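Local coordinates for conserved domain protein (Bacillus anthracis, PDB 3FBQ) that is of unknown function but consists largely of antiparallel beta sheets, with sequence regions related to E-set families of unknown role, at residues D77-H82 with N116-I121; G83-G88 with T105-N110; I241-V246 with L283-I288; F176-N181 with V197-K202. All coordinates share one frame; numbering follows the deposited sequence.

Overall arrangement
Contacts 1 and 2 lie in the earlier half of the chain and touch each other, with centres 10 Å apart. Contact 2, nested within the loop that contact 1 closes, is in the five-stranded sheet and contact 1 in the three-stranded one; strand 71-78 leads into 84-92 and 97-106 into 114-126, linking the two. Contacts 4 and 3 follow in series, 8 Å apart between centres, in an eight-stranded antiparallel sheet where strands 196-203 and 239-247 are neighbours. Contact 2 lies 16 Å from contact 4 between centres, whereas the centres of contacts 1 and 3 are 34 Å apart. Contacts 1 and 2 thus occupy the N-terminal beta region, contacts 3 and 4 the C-terminal one.

Contact 1 of 4, residues D77-H82 with N116-I121; sequences DIMDAH and NFRWNI
Asp77 and Arg118 form an antiparallel hydrogen-bonded pair: Asp77 N donates to Arg118 O at 2.9 Å, and Arg118 N returns a bond to Asp77 O at 2.8 Å. Ile78 and Phe117 follow as a non-hydrogen-bonded pair, their CA atoms 4.3 Å apart. One step further, Met79 N reaches Asn116 O at 3.0 Å. A type II turn from Ile78 to Ala81 then leads segment 77-82 off the ladder.

Among the side chains, Met79 does most of the bridging. Its CG lies beside the backbone N, anti to the carbonyl carbon (chi1 -60°), and the chain bends again at chi2 and chi3. CG meets Asn116 CB at 4.1 Å, while CE comes to Arg118 CG at 3.4 Å, the side chains of Met79 and Arg118 crossing at about a right angle. On the face carrying Ile78 and Phe117, Ile78 CG1 lies 4.4 Å from Phe117 CB.

Beneath that face, Ile78 touches Thr104, and Trp119 packs on Val42, Ile44 and Val102 of the other sheet. Two antiparallel sheets meeting in this way form a beta sandwich, as in the immunoglobulin-like folds of the E-set clan, to which part of the sequence is assigned.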
loop_
_atom_site.group_PDB
_atom_site.type_symbol
_atom_site.label_atom_id
_atom_site.label_comp_id
_atom_site.label_asym_id
_atom_site.label_seq_id
_atom_site.Cartn_x
_atom_site.Cartn_y
_atom_site.Cartn_z
ATOM N N ASP A 77 -10.704 5.079 -3.612
ATOM C CA ASP A 77 -11.665 4.598 -2.635
ATOM C C ASP A 77 -12.932 5.385 -2.668
ATOM O O ASP A 77 -12.929 6.615 -2.625
ATOM C CB ASP A 77 -11.074 4.734 -1.261
ATOM C CG ASP A 77 -9.922 3.762 -1.034
ATOM O OD1 ASP A 77 -10.130 2.544 -1.253
ATOM O OD2 ASP A 77 -8.814 4.217 -0.636
ATOM N N ILE A 78 -14.036 4.678 -2.754
ATOM C CA ILE A 78 -15.321 5.310 -2.675
ATOM C C ILE A 78 -15.810 5.330 -1.207
ATOM O O ILE A 78 -15.890 4.304 -0.535
ATOM C CB ILE A 78 -16.278 4.534 -3.560
ATOM C CG1 ILE A 78 -15.811 4.667 -4.979
ATOM C CG2 ILE A 78 -17.733 5.010 -3.396
ATOM C CD1 ILE A 78 -16.548 3.798 -5.971
ATOM N N MET A 79 -16.127 6.509 -0.715
ATOM C CA MET A 79 -16.794 6.657 0.560
ATOM C C MET A 79 -18.131 5.937 0.518
ATOM O O MET A 79 -18.870 6.051 -0.498
ATOM C CB MET A 79 -16.972 8.133 0.801
ATOM C CG MET A 79 -15.600 8.945 0.842
ATOM S SD MET A 79 -14.079 8.125 1.612
ATOM C CE MET A 79 -13.231 7.468 0.163
ATOM N N ASP A 80 -18.445 5.158 1.576
ATOM C CA ASP A 80 -19.759 4.499 1.716
ATOM C C ASP A 80 -20.030 3.533 0.563
ATOM O O ASP A 80 -21.193 3.258 0.193
ATOM C CB ASP A 80 -20.860 5.539 1.642
ATOM C CG ASP A 80 -21.323 6.047 2.989
ATOM O OD1 ASP A 80 -21.837 5.228 3.791
ATOM O OD2 ASP A 80 -21.265 7.287 3.220
ATOM N N ALA A 81 -18.959 3.057 -0.068
ATOM C CA ALA A 81 -19.073 1.945 -1.007
ATOM C C ALA A 81 -19.528 0.856 -0.082
ATOM O O ALA A 81 -19.146 0.842 1.118
ATOM C CB ALA A 81 -17.732 1.600 -1.582
ATOM N N HIS A 82 -20.363 -0.053 -0.534
ATOM C CA HIS A 82 -20.541 -1.114 0.408
ATOM C C HIS A 82 -19.394 -2.084 0.155
ATOM O O HIS A 82 -18.303 -1.869 0.646
ATOM C CB HIS A 82 -21.996 -1.549 0.516
ATOM C CG HIS A 82 -22.833 -0.516 1.229
ATOM N ND1 HIS A 82 -23.201 -0.630 2.560
ATOM C CD2 HIS A 82 -23.279 0.704 0.827
ATOM C CE1 HIS A 82 -23.877 0.448 2.929
ATOM N NE2 HIS A 82 -23.942 1.272 1.895
ATOM N N ASN A 116 -18.534 10.174 -3.830
ATOM C CA ASN A 116 -17.394 10.808 -3.181
ATOM C C ASN A 116 -16.228 9.870 -3.174
ATOM O O ASN A 116 -16.292 8.752 -2.652
ATOM C CB ASN A 116 -17.757 11.187 -1.752
ATOM C CG ASN A 116 -19.125 11.877 -1.679
ATOM O OD1 ASN A 116 -19.286 13.013 -2.172
ATOM N ND2 ASN A 116 -20.128 11.208 -1.050
ATOM N N PHE A 117 -15.118 10.268 -3.741
ATOM C CA PHE A 117 -14.016 9.299 -3.676
ATOM C C PHE A 117 -12.706 9.935 -3.243
ATOM O O PHE A 117 -12.628 11.162 -3.264
ATOM C CB PHE A 117 -13.885 8.595 -5.008
ATOM C CG PHE A 117 -13.520 9.510 -6.082
ATOM C CD1 PHE A 117 -12.194 9.698 -6.409
ATOM C CD2 PHE A 117 -14.512 10.280 -6.727
ATOM C CE1 PHE A 117 -11.828 10.580 -7.420
ATOM C CE2 PHE A 117 -14.169 11.192 -7.769
ATOM C CZ PHE A 117 -12.820 11.319 -8.126
ATOM N N ARG A 118 -11.714 9.128 -2.840
ATOM C CA ARG A 118 -10.377 9.689 -2.590
ATOM C C ARG A 118 -9.402 8.845 -3.299
ATOM O O ARG A 118 -9.390 7.596 -3.163
ATOM C CB ARG A 118 -9.967 9.820 -1.098
ATOM C CG ARG A 118 -11.162 10.110 -0.170
ATOM C CD ARG A 118 -11.051 11.234 0.881
ATOM N NE ARG A 118 -10.117 10.928 1.968
ATOM C CZ ARG A 118 -9.980 11.605 3.127
ATOM N NH1 ARG A 118 -10.747 12.664 3.427
ATOM N NH2 ARG A 118 -9.052 11.207 4.008
ATOM N N TRP A 119 -8.564 9.511 -4.070
ATOM C CA TRP A 119 -7.424 8.840 -4.691
ATOM C C TRP A 119 -6.157 9.154 -3.902
ATOM O O TRP A 119 -5.656 10.269 -3.928
ATOM C CB TRP A 119 -7.297 9.254 -6.165
ATOM C CG TRP A 119 -6.459 8.322 -6.935
ATOM C CD1 TRP A 119 -6.252 6.998 -6.662
ATOM C CD2 TRP A 119 -5.695 8.615 -8.102
ATOM N NE1 TRP A 119 -5.407 6.443 -7.594
ATOM C CE2 TRP A 119 -5.034 7.410 -8.482
ATOM C CE3 TRP A 119 -5.493 9.780 -8.873
ATOM C CZ2 TRP A 119 -4.209 7.330 -9.597
ATOM C CZ3 TRP A 119 -4.697 9.702 -9.999
ATOM C CH2 TRP A 119 -4.049 8.487 -10.350
ATOM N N ASN A 120 -5.661 8.179 -3.170
ATOM C CA ASN A 120 -4.569 8.444 -2.220
ATOM C C ASN A 120 -3.332 7.647 -2.639
ATOM O O ASN A 120 -3.311 6.409 -2.456
ATOM C CB ASN A 120 -4.949 8.101 -0.738
ATOM C CG ASN A 120 -6.137 8.934 -0.195
ATOM O OD1 ASN A 120 -6.272 10.141 -0.470
ATOM N ND2 ASN A 120 -7.002 8.283 0.571
ATOM N N ILE A 121 -2.322 8.332 -3.208
ATOM C CA ILE A 121 -1.169 7.597 -3.703
ATOM C C ILE A 121 -0.065 7.690 -2.737
ATOM O O ILE A 121 0.245 8.774 -2.279
ATOM C CB ILE A 121 -0.703 8.082 -5.032
ATOM C CG1 ILE A 121 -1.788 7.741 -6.040
ATOM C CG2 ILE A 121 0.721 7.404 -5.422
ATOM C CD1 ILE A 121 -1.727 8.642 -7.268
#

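Contact 2 of 4, residues G83-G88 with T105-N110; sequences GSSGSG and THHDSN
Ser85 and Thr105 pair near the open end of the beta hairpin made by strands 84-92 and 97-106. Ser85 N donates to Thr105 O at 2.7 Å, and Thr105 N to Ser85 O at 2.6 Å, the latter nearly straight (174° at the hydrogen). Ser84 and His106 form the adjoining non-hydrogen-bonded antiparallel pair. Beyond it, His107 N binds Gly83 O at 3.1 Å from well above the carbonyl plane, 52° out of it, as segment 105-110 leaves the strand.

The His107 ring turns back beside Gly83 to Ser85. Its CG is anti to the carbonyl carbon (chi1 -50°), and ND1 comes within 3.6 Å of Gly83 C. Thr105 O lies over one ring face, offset toward the rim, while Ser85 OG sits at the edge in the ring plane, taking a weak bond from NE2. That hydroxyl is also tied to Asn214 O, which links the hairpin to strand 208-218.

Further out, Arg52 hydrogen-bonds to both His106 O and Asp108 O, fixing the backbone beyond the strand. Ser84 OG binds Asn138 of the second subunit, and Gly86 to Gly88 pair with a strand of that subunit, continuing the sheet across the interface. Within segment 105-110, His106 NE2 donates to Asn110 O at 3.3 Å, with the acceptor close to the plane of the imidazole.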
loop_
_atom_site.group_PDB
_atom_site.type_symbol
_atom_site.label_atom_id
_atom_site.label_comp_id
_atom_site.label_asym_id
_atom_site.label_seq_id
_atom_site.Cartn_x
_atom_site.Cartn_y
_atom_site.Cartn_z
ATOM N N GLY A 83 -19.479 -3.044 -0.719
ATOM C CA GLY A 83 -18.133 -3.589 -1.054
ATOM C C GLY A 83 -17.545 -2.713 -2.125
ATOM O O GLY A 83 -18.160 -1.730 -2.551
ATOM N N SER A 84 -16.381 -3.064 -2.621
ATOM C CA SER A 84 -15.970 -2.471 -3.885
ATOM C C SER A 84 -15.019 -3.351 -4.645
ATOM O O SER A 84 -14.236 -4.085 -4.020
ATOM C CB SER A 84 -15.344 -1.110 -3.666
ATOM O OG SER A 84 -13.977 -1.263 -3.406
ATOM N N SER A 85 -15.097 -3.287 -5.978
ATOM C CA SER A 85 -14.058 -3.850 -6.829
ATOM C C SER A 85 -13.483 -2.880 -7.859
ATOM O O SER A 85 -13.971 -1.765 -8.012
ATOM C CB SER A 85 -14.494 -5.175 -7.443
ATOM O OG SER A 85 -15.657 -5.134 -8.235
ATOM N N GLY A 86 -12.413 -3.256 -8.547
ATOM C CA GLY A 86 -11.794 -2.307 -9.463
ATOM C C GLY A 86 -10.735 -2.924 -10.319
ATOM O O GLY A 86 -10.456 -4.107 -10.204
ATOM N N SER A 87 -10.142 -2.095 -11.160
ATOM C CA SER A 87 -9.142 -2.439 -12.142
ATOM C C SER A 87 -8.285 -1.217 -12.404
ATOM O O SER A 87 -8.709 -0.080 -12.166
ATOM C CB SER A 87 -9.858 -2.730 -13.439
ATOM O OG SER A 87 -9.838 -4.116 -13.770
ATOM N N GLY A 88 -7.077 -1.424 -12.902
ATOM C CA GLY A 88 -6.304 -0.307 -13.426
ATOM C C GLY A 88 -5.319 -0.815 -14.463
ATOM O O GLY A 88 -4.746 -1.919 -14.294
ATOM N N THR A 105 -15.827 -0.112 -8.738
ATOM C CA THR A 105 -17.220 -0.472 -8.737
ATOM C C THR A 105 -17.679 -0.691 -7.298
ATOM O O THR A 105 -17.124 -1.544 -6.600
ATOM C CB THR A 105 -17.441 -1.736 -9.610
ATOM O OG1 THR A 105 -16.975 -1.394 -10.910
ATOM C CG2 THR A 105 -18.878 -2.057 -9.758
ATOM N N HIS A 106 -18.677 0.060 -6.852
ATOM C CA HIS A 106 -19.175 -0.149 -5.523
ATOM C C HIS A 106 -20.293 -1.260 -5.559
ATOM O O HIS A 106 -20.782 -1.583 -6.648
ATOM C CB HIS A 106 -19.654 1.170 -4.981
ATOM C CG HIS A 106 -21.025 1.530 -5.447
ATOM N ND1 HIS A 106 -21.254 2.360 -6.518
ATOM C CD2 HIS A 106 -22.243 1.156 -4.996
ATOM C CE1 HIS A 106 -22.552 2.497 -6.701
ATOM N NE2 HIS A 106 -23.177 1.783 -5.784
ATOM N N HIS A 107 -20.623 -1.886 -4.421
ATOM C CA HIS A 107 -21.691 -2.921 -4.347
ATOM C C HIS A 107 -22.760 -2.539 -3.325
ATOM O O HIS A 107 -23.331 -3.345 -2.600
ATOM C CB HIS A 107 -21.127 -4.307 -4.068
ATOM C CG HIS A 107 -20.007 -4.661 -4.972
ATOM N ND1 HIS A 107 -18.778 -5.108 -4.510
ATOM C CD2 HIS A 107 -19.897 -4.571 -6.319
ATOM C CE1 HIS A 107 -17.979 -5.320 -5.540
ATOM N NE2 HIS A 107 -18.627 -4.971 -6.645
ATOM N N ASP A 108 -22.992 -1.252 -3.268
ATOM C CA ASP A 108 -24.148 -0.727 -2.654
ATOM C C ASP A 108 -25.289 -1.168 -3.602
ATOM O O ASP A 108 -25.192 -1.029 -4.830
ATOM C CB ASP A 108 -23.942 0.770 -2.573
ATOM C CG ASP A 108 -25.117 1.495 -2.039
ATOM O OD1 ASP A 108 -26.124 0.821 -1.645
ATOM O OD2 ASP A 108 -25.030 2.769 -2.019
ATOM N N SER A 109 -26.321 -1.775 -3.026
ATOM C CA SER A 109 -27.570 -2.121 -3.736
ATOM C C SER A 109 -28.091 -1.103 -4.758
ATOM O O SER A 109 -28.341 -1.443 -5.887
ATOM C CB SER A 109 -28.656 -2.353 -2.730
ATOM O OG SER A 109 -29.441 -3.366 -3.225
ATOM N N ASN A 110 -28.264 0.143 -4.366
ATOM C CA ASN A 110 -28.609 1.177 -5.339
ATOM C C ASN A 110 -27.399 1.959 -5.824
ATOM O O ASN A 110 -26.364 2.104 -5.117
ATOM C CB ASN A 110 -29.590 2.187 -4.757
ATOM C CG ASN A 110 -30.586 1.550 -3.813
ATOM O OD1 ASN A 110 -31.236 0.552 -4.180
ATOM N ND2 ASN A 110 -30.693 2.099 -2.579
#

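Contact 3 of 4, residues I241-V246 with L283-I288; sequences IVTPRV and LDDIVI
Ile241 and Val287, a non-hydrogen-bonded antiparallel pair, lie side by side and point the same way, Ile241 CG1 meeting Val287 CG2 at 4.0 Å. On the other face of the sheet, Val242 crosses Ile288 obliquely, its CG2 3.9 Å from Ile288 CD1; CG1 is anti to the backbone N (chi1 177°), which leaves CG2 beside that N. Val242 and Ile286 form the hydrogen-bonded pair: Val242 N to Ile286 O and Ile286 N to Val242 O are both 2.7 Å.

Pro244 has no N-H to give; Leu283 CA makes a CA-H...O contact to Pro244 O, and Pro244 CG rests 3.9 Å from Asp284 CG. Leu283 brings CD1 to the edge of the Arg245 guanidinium, near its plane and 3.2 Å from NH1.

This is an edge-strand ladder of the eight-stranded sheet, with strand 239-247 continuing inward to 196-203. Pro244, Ile286 and Ile288 rest against strand 162-171, and Asp284, Ile286 and Ile288 against 149-157; both lie at the other end of the strand order, so the sheet curves round on itself.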
loop_
_atom_site.group_PDB
_atom_site.type_symbol
_atom_site.label_atom_id
_atom_site.label_comp_id
_atom_site.label_asym_id
_atom_site.label_seq_id
_atom_site.Cartn_x
_atom_site.Cartn_y
_atom_site.Cartn_z
ATOM N N ILE A 241 -29.712 -10.765 -26.836
ATOM C CA ILE A 241 -29.548 -12.213 -26.797
ATOM C C ILE A 241 -28.225 -12.491 -26.098
ATOM O O ILE A 241 -27.134 -12.077 -26.565
ATOM C CB ILE A 241 -29.674 -12.895 -28.222
ATOM C CG1 ILE A 241 -31.031 -12.586 -28.868
ATOM C CG2 ILE A 241 -29.545 -14.414 -28.102
ATOM C CD1 ILE A 241 -31.022 -11.376 -29.803
ATOM N N VAL A 242 -28.347 -13.141 -24.953
ATOM C CA VAL A 242 -27.225 -13.310 -24.047
ATOM C C VAL A 242 -26.806 -14.765 -24.017
ATOM O O VAL A 242 -27.608 -15.650 -23.662
ATOM C CB VAL A 242 -27.603 -12.894 -22.586
ATOM C CG1 VAL A 242 -26.414 -13.150 -21.622
ATOM C CG2 VAL A 242 -28.032 -11.427 -22.494
ATOM N N THR A 243 -25.550 -15.041 -24.331
ATOM C CA THR A 243 -25.111 -16.423 -24.166
ATOM C C THR A 243 -24.094 -16.562 -22.994
ATOM O O THR A 243 -23.016 -15.918 -23.001
ATOM C CB THR A 243 -24.639 -17.086 -25.501
ATOM O OG1 THR A 243 -23.215 -17.209 -25.515
ATOM C CG2 THR A 243 -25.091 -16.315 -26.771
ATOM N N PRO A 244 -24.468 -17.375 -21.965
ATOM C CA PRO A 244 -23.595 -17.719 -20.833
ATOM C C PRO A 244 -22.564 -18.773 -21.218
ATOM O O PRO A 244 -22.923 -19.923 -21.472
ATOM C CB PRO A 244 -24.571 -18.301 -19.788
ATOM C CG PRO A 244 -25.963 -18.118 -20.339
ATOM C CD PRO A 244 -25.809 -17.978 -21.812
ATOM N N ARG A 245 -21.300 -18.369 -21.301
ATOM C CA ARG A 245 -20.165 -19.290 -21.463
ATOM C C ARG A 245 -19.723 -19.732 -20.079
ATOM O O ARG A 245 -19.569 -18.897 -19.190
ATOM C CB ARG A 245 -19.019 -18.580 -22.188
ATOM C CG ARG A 245 -19.169 -18.594 -23.697
ATOM C CD ARG A 245 -18.762 -17.256 -24.358
ATOM N NE ARG A 245 -19.462 -17.010 -25.641
ATOM C CZ ARG A 245 -19.930 -17.962 -26.486
ATOM N NH1 ARG A 245 -19.757 -19.269 -26.232
ATOM N NH2 ARG A 245 -20.570 -17.604 -27.607
ATOM N N VAL A 246 -19.554 -21.029 -19.849
ATOM C CA VAL A 246 -19.206 -21.468 -18.487
ATOM C C VAL A 246 -17.878 -22.193 -18.533
ATOM O O VAL A 246 -17.771 -23.161 -19.258
ATOM C CB VAL A 246 -20.283 -22.397 -17.895
ATOM C CG1 VAL A 246 -19.803 -23.015 -16.603
ATOM C CG2 VAL A 246 -21.520 -21.649 -17.622
ATOM N N LEU A 283 -22.078 -24.002 -22.661
ATOM C CA LEU A 283 -22.959 -22.859 -23.069
ATOM C C LEU A 283 -24.466 -22.984 -22.808
ATOM O O LEU A 283 -24.886 -24.029 -22.420
ATOM C CB LEU A 283 -22.798 -22.567 -24.538
ATOM C CG LEU A 283 -21.522 -23.042 -25.187
ATOM C CD1 LEU A 283 -20.396 -22.111 -24.880
ATOM C CD2 LEU A 283 -21.216 -24.441 -24.746
ATOM N N ASP A 284 -25.265 -21.910 -22.989
ATOM C CA ASP A 284 -26.762 -21.898 -22.777
ATOM C C ASP A 284 -27.593 -20.897 -23.675
ATOM O O ASP A 284 -27.392 -20.928 -24.872
ATOM C CB ASP A 284 -27.149 -21.770 -21.304
ATOM C CG ASP A 284 -25.993 -22.017 -20.341
ATOM O OD1 ASP A 284 -26.238 -22.123 -19.131
ATOM O OD2 ASP A 284 -24.842 -22.076 -20.743
ATOM N N ASP A 285 -28.496 -20.029 -23.159
ATOM C CA ASP A 285 -28.992 -18.851 -23.978
ATOM C C ASP A 285 -30.270 -17.988 -23.708
ATOM O O ASP A 285 -31.362 -18.441 -23.918
ATOM C CB ASP A 285 -28.982 -19.191 -25.453
ATOM C CG ASP A 285 -28.438 -18.079 -26.293
ATOM O OD1 ASP A 285 -27.229 -17.903 -26.315
ATOM O OD2 ASP A 285 -29.196 -17.390 -26.962
ATOM N N ILE A 286 -30.104 -16.718 -23.334
ATOM C CA ILE A 286 -31.197 -15.856 -22.816
ATOM C C ILE A 286 -31.649 -14.587 -23.557
ATOM O O ILE A 286 -30.829 -13.842 -24.056
ATOM C CB ILE A 286 -30.839 -15.324 -21.451
ATOM C CG1 ILE A 286 -30.212 -16.401 -20.615
ATOM C CG2 ILE A 286 -32.040 -14.848 -20.752
ATOM C CD1 ILE A 286 -30.251 -16.084 -19.187
ATOM N N VAL A 287 -32.965 -14.327 -23.548
ATOM C CA VAL A 287 -33.596 -13.193 -24.233
ATOM C C VAL A 287 -34.212 -12.138 -23.326
ATOM O O VAL A 287 -35.125 -12.396 -22.550
ATOM C CB VAL A 287 -34.557 -13.658 -25.312
ATOM C CG1 VAL A 287 -35.434 -12.508 -25.797
ATOM C CG2 VAL A 287 -33.732 -14.267 -26.428
ATOM N N ILE A 288 -33.651 -10.947 -23.428
ATOM C CA ILE A 288 -34.022 -9.840 -22.609
ATOM C C ILE A 288 -34.732 -8.795 -23.466
ATOM O O ILE A 288 -34.176 -8.315 -24.470
ATOM C CB ILE A 288 -32.754 -9.261 -22.006
ATOM C CG1 ILE A 288 -32.218 -10.230 -20.942
ATOM C CG2 ILE A 288 -33.011 -7.904 -21.418
ATOM C CD1 ILE A 288 -30.866 -9.838 -20.313
#

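Contact 4 of 4, residues F176-N181 with V197-K202; sequences FILYYN and VELTVK
In Tyr180, which meets Leu199, CG sits between the backbone N and the carbonyl carbon (chi1 70°); Leu199 CG lies beside its backbone N, anti to the carbonyl carbon (chi1 -41°). From these positions the two side chains approach tip to tip, and Leu199 CD1 stands over one ring face in a CH-pi contact, 3.6 Å from the Tyr180 centroid.

At the ring's edge, Tyr180 OH donates to Val197 O at 2.9 Å, in the carbonyl plane (C=O...O angle 157°). A methyl over the face and a carbonyl at the hydroxyl thus grip the phenol.

Leu178 CD1 reaches Val201 CG2 at 3.7 Å, also tip to tip. Phe176 and Val201 slide past each other; Val201 CG1 lies at the ring edge, near its plane, 4.1 Å from Phe176 CZ.

The short strand axes stay 9.2 Å apart and no backbone-to-backbone bond joins the segments; Val197 O is the one backbone acceptor. Strands 224-231 and 208-218 lie between 175-184 and 196-203, so the sheet must curl to bring these residues face to face. Trp226 and Phe230 of strand 224-231 meet the Tyr180 and Phe176 rings, while Val197, Leu199 and Val201 touch strand 239-247.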
loop_
_atom_site.group_PDB
_atom_site.type_symbol
_atom_site.label_atom_id
_atom_site.label_comp_id
_atom_site.label_asym_id
_atom_site.label_seq_id
_atom_site.Cartn_x
_atom_site.Cartn_y
_atom_site.Cartn_z
ATOM N N PHE A 176 -23.888 0.357 -21.168
ATOM C CA PHE A 176 -24.986 -0.336 -20.454
ATOM C C PHE A 176 -24.491 -1.482 -19.610
ATOM O O PHE A 176 -23.507 -2.104 -19.962
ATOM C CB PHE A 176 -26.105 -0.773 -21.417
ATOM C CG PHE A 176 -25.812 -2.036 -22.184
ATOM C CD1 PHE A 176 -25.435 -1.979 -23.522
ATOM C CD2 PHE A 176 -25.947 -3.270 -21.596
ATOM C CE1 PHE A 176 -25.198 -3.138 -24.272
ATOM C CE2 PHE A 176 -25.669 -4.421 -22.313
ATOM C CZ PHE A 176 -25.327 -4.357 -23.667
ATOM N N ILE A 177 -25.182 -1.816 -18.533
ATOM C CA ILE A 177 -24.699 -2.843 -17.543
ATOM C C ILE A 177 -25.592 -4.050 -17.358
ATOM O O ILE A 177 -26.778 -3.913 -17.162
ATOM C CB ILE A 177 -24.529 -2.224 -16.157
ATOM C CG1 ILE A 177 -23.615 -0.987 -16.216
ATOM C CG2 ILE A 177 -24.014 -3.256 -15.175
ATOM C CD1 ILE A 177 -23.675 -0.189 -14.970
ATOM N N LEU A 178 -25.030 -5.242 -17.425
ATOM C CA LEU A 178 -25.809 -6.451 -17.058
ATOM C C LEU A 178 -25.451 -6.998 -15.661
ATOM O O LEU A 178 -24.318 -7.418 -15.421
ATOM C CB LEU A 178 -25.670 -7.558 -18.108
ATOM C CG LEU A 178 -26.133 -7.181 -19.527
ATOM C CD1 LEU A 178 -25.881 -8.339 -20.439
ATOM C CD2 LEU A 178 -27.568 -6.700 -19.668
ATOM N N TYR A 179 -26.419 -6.985 -14.757
ATOM C CA TYR A 179 -26.234 -7.595 -13.472
ATOM C C TYR A 179 -26.771 -9.011 -13.467
ATOM O O TYR A 179 -27.884 -9.294 -13.894
ATOM C CB TYR A 179 -27.039 -6.852 -12.472
ATOM C CG TYR A 179 -26.612 -5.454 -12.250
ATOM C CD1 TYR A 179 -25.666 -5.138 -11.253
ATOM C CD2 TYR A 179 -27.204 -4.389 -12.993
ATOM C CE1 TYR A 179 -25.312 -3.848 -11.005
ATOM C CE2 TYR A 179 -26.842 -3.057 -12.739
ATOM C CZ TYR A 179 -25.898 -2.807 -11.743
ATOM O OH TYR A 179 -25.536 -1.509 -11.488
ATOM N N TYR A 180 -26.005 -9.904 -12.901
ATOM C CA TYR A 180 -26.446 -11.271 -12.867
ATOM C C TYR A 180 -25.601 -12.144 -11.897
ATOM O O TYR A 180 -24.687 -11.641 -11.226
ATOM C CB TYR A 180 -26.378 -11.789 -14.286
ATOM C CG TYR A 180 -24.955 -11.947 -14.732
ATOM C CD1 TYR A 180 -24.213 -10.854 -15.206
ATOM C CD2 TYR A 180 -24.328 -13.207 -14.660
ATOM C CE1 TYR A 180 -22.871 -11.026 -15.598
ATOM C CE2 TYR A 180 -22.991 -13.390 -15.060
ATOM C CZ TYR A 180 -22.279 -12.310 -15.517
ATOM O OH TYR A 180 -21.001 -12.538 -15.920
ATOM N N ASN A 181 -25.923 -13.445 -11.824
ATOM C CA ASN A 181 -25.243 -14.367 -10.882
ATOM C C ASN A 181 -25.282 -15.781 -11.346
ATOM O O ASN A 181 -26.149 -16.135 -12.122
ATOM C CB ASN A 181 -25.818 -14.315 -9.470
ATOM C CG ASN A 181 -27.277 -14.595 -9.437
ATOM O OD1 ASN A 181 -27.766 -15.674 -9.792
ATOM N ND2 ASN A 181 -28.001 -13.609 -8.998
ATOM N N VAL A 197 -18.738 -17.893 -14.973
ATOM C CA VAL A 197 -19.802 -17.662 -15.982
ATOM C C VAL A 197 -19.694 -16.327 -16.711
ATOM O O VAL A 197 -19.992 -15.284 -16.158
ATOM C CB VAL A 197 -21.225 -17.742 -15.390
ATOM C CG1 VAL A 197 -22.181 -17.876 -16.473
ATOM C CG2 VAL A 197 -21.377 -18.905 -14.487
ATOM N N GLU A 198 -19.304 -16.402 -17.973
ATOM C CA GLU A 198 -19.104 -15.270 -18.847
ATOM C C GLU A 198 -20.323 -15.128 -19.692
ATOM O O GLU A 198 -20.899 -16.127 -20.053
ATOM C CB GLU A 198 -17.976 -15.592 -19.821
ATOM C CG GLU A 198 -16.975 -14.468 -19.960
ATOM C CD GLU A 198 -16.053 -14.424 -18.745
ATOM O OE1 GLU A 198 -15.651 -13.296 -18.377
ATOM O OE2 GLU A 198 -15.762 -15.523 -18.159
ATOM N N LEU A 199 -20.701 -13.897 -20.035
ATOM C CA LEU A 199 -21.770 -13.641 -20.983
ATOM C C LEU A 199 -21.252 -12.921 -22.195
ATOM O O LEU A 199 -20.367 -12.069 -22.138
ATOM C CB LEU A 199 -22.834 -12.762 -20.382
ATOM C CG LEU A 199 -23.339 -12.917 -18.956
ATOM C CD1 LEU A 199 -24.178 -11.676 -18.697
ATOM C CD2 LEU A 199 -24.138 -14.195 -18.731
ATOM N N THR A 200 -21.864 -13.252 -23.312
ATOM C CA THR A 200 -21.525 -12.686 -24.602
ATOM C C THR A 200 -22.835 -12.098 -25.027
ATOM O O THR A 200 -23.897 -12.697 -24.770
ATOM C CB THR A 200 -21.037 -13.826 -25.551
ATOM O OG1 THR A 200 -19.675 -13.565 -25.919
ATOM C CG2 THR A 200 -21.953 -14.048 -26.780
ATOM N N VAL A 201 -22.781 -10.926 -25.647
ATOM C CA VAL A 201 -24.000 -10.174 -25.896
ATOM C C VAL A 201 -24.245 -9.832 -27.361
ATOM O O VAL A 201 -23.362 -9.320 -28.033
ATOM C CB VAL A 201 -24.090 -8.912 -24.970
ATOM C CG1 VAL A 201 -25.358 -8.200 -25.168
ATOM C CG2 VAL A 201 -24.008 -9.315 -23.495
ATOM N N LYS A 202 -25.464 -10.137 -27.839
ATOM C CA LYS A 202 -25.951 -9.656 -29.149
ATOM C C LYS A 202 -27.303 -8.971 -28.978
ATOM O O LYS A 202 -27.911 -9.160 -27.932
ATOM C CB LYS A 202 -26.077 -10.830 -30.122
ATOM C CG LYS A 202 -24.754 -11.290 -30.686
ATOM C CD LYS A 202 -24.996 -12.105 -31.942
ATOM C CE LYS A 202 -23.680 -12.401 -32.659
ATOM N NZ LYS A 202 -23.773 -13.736 -33.385
#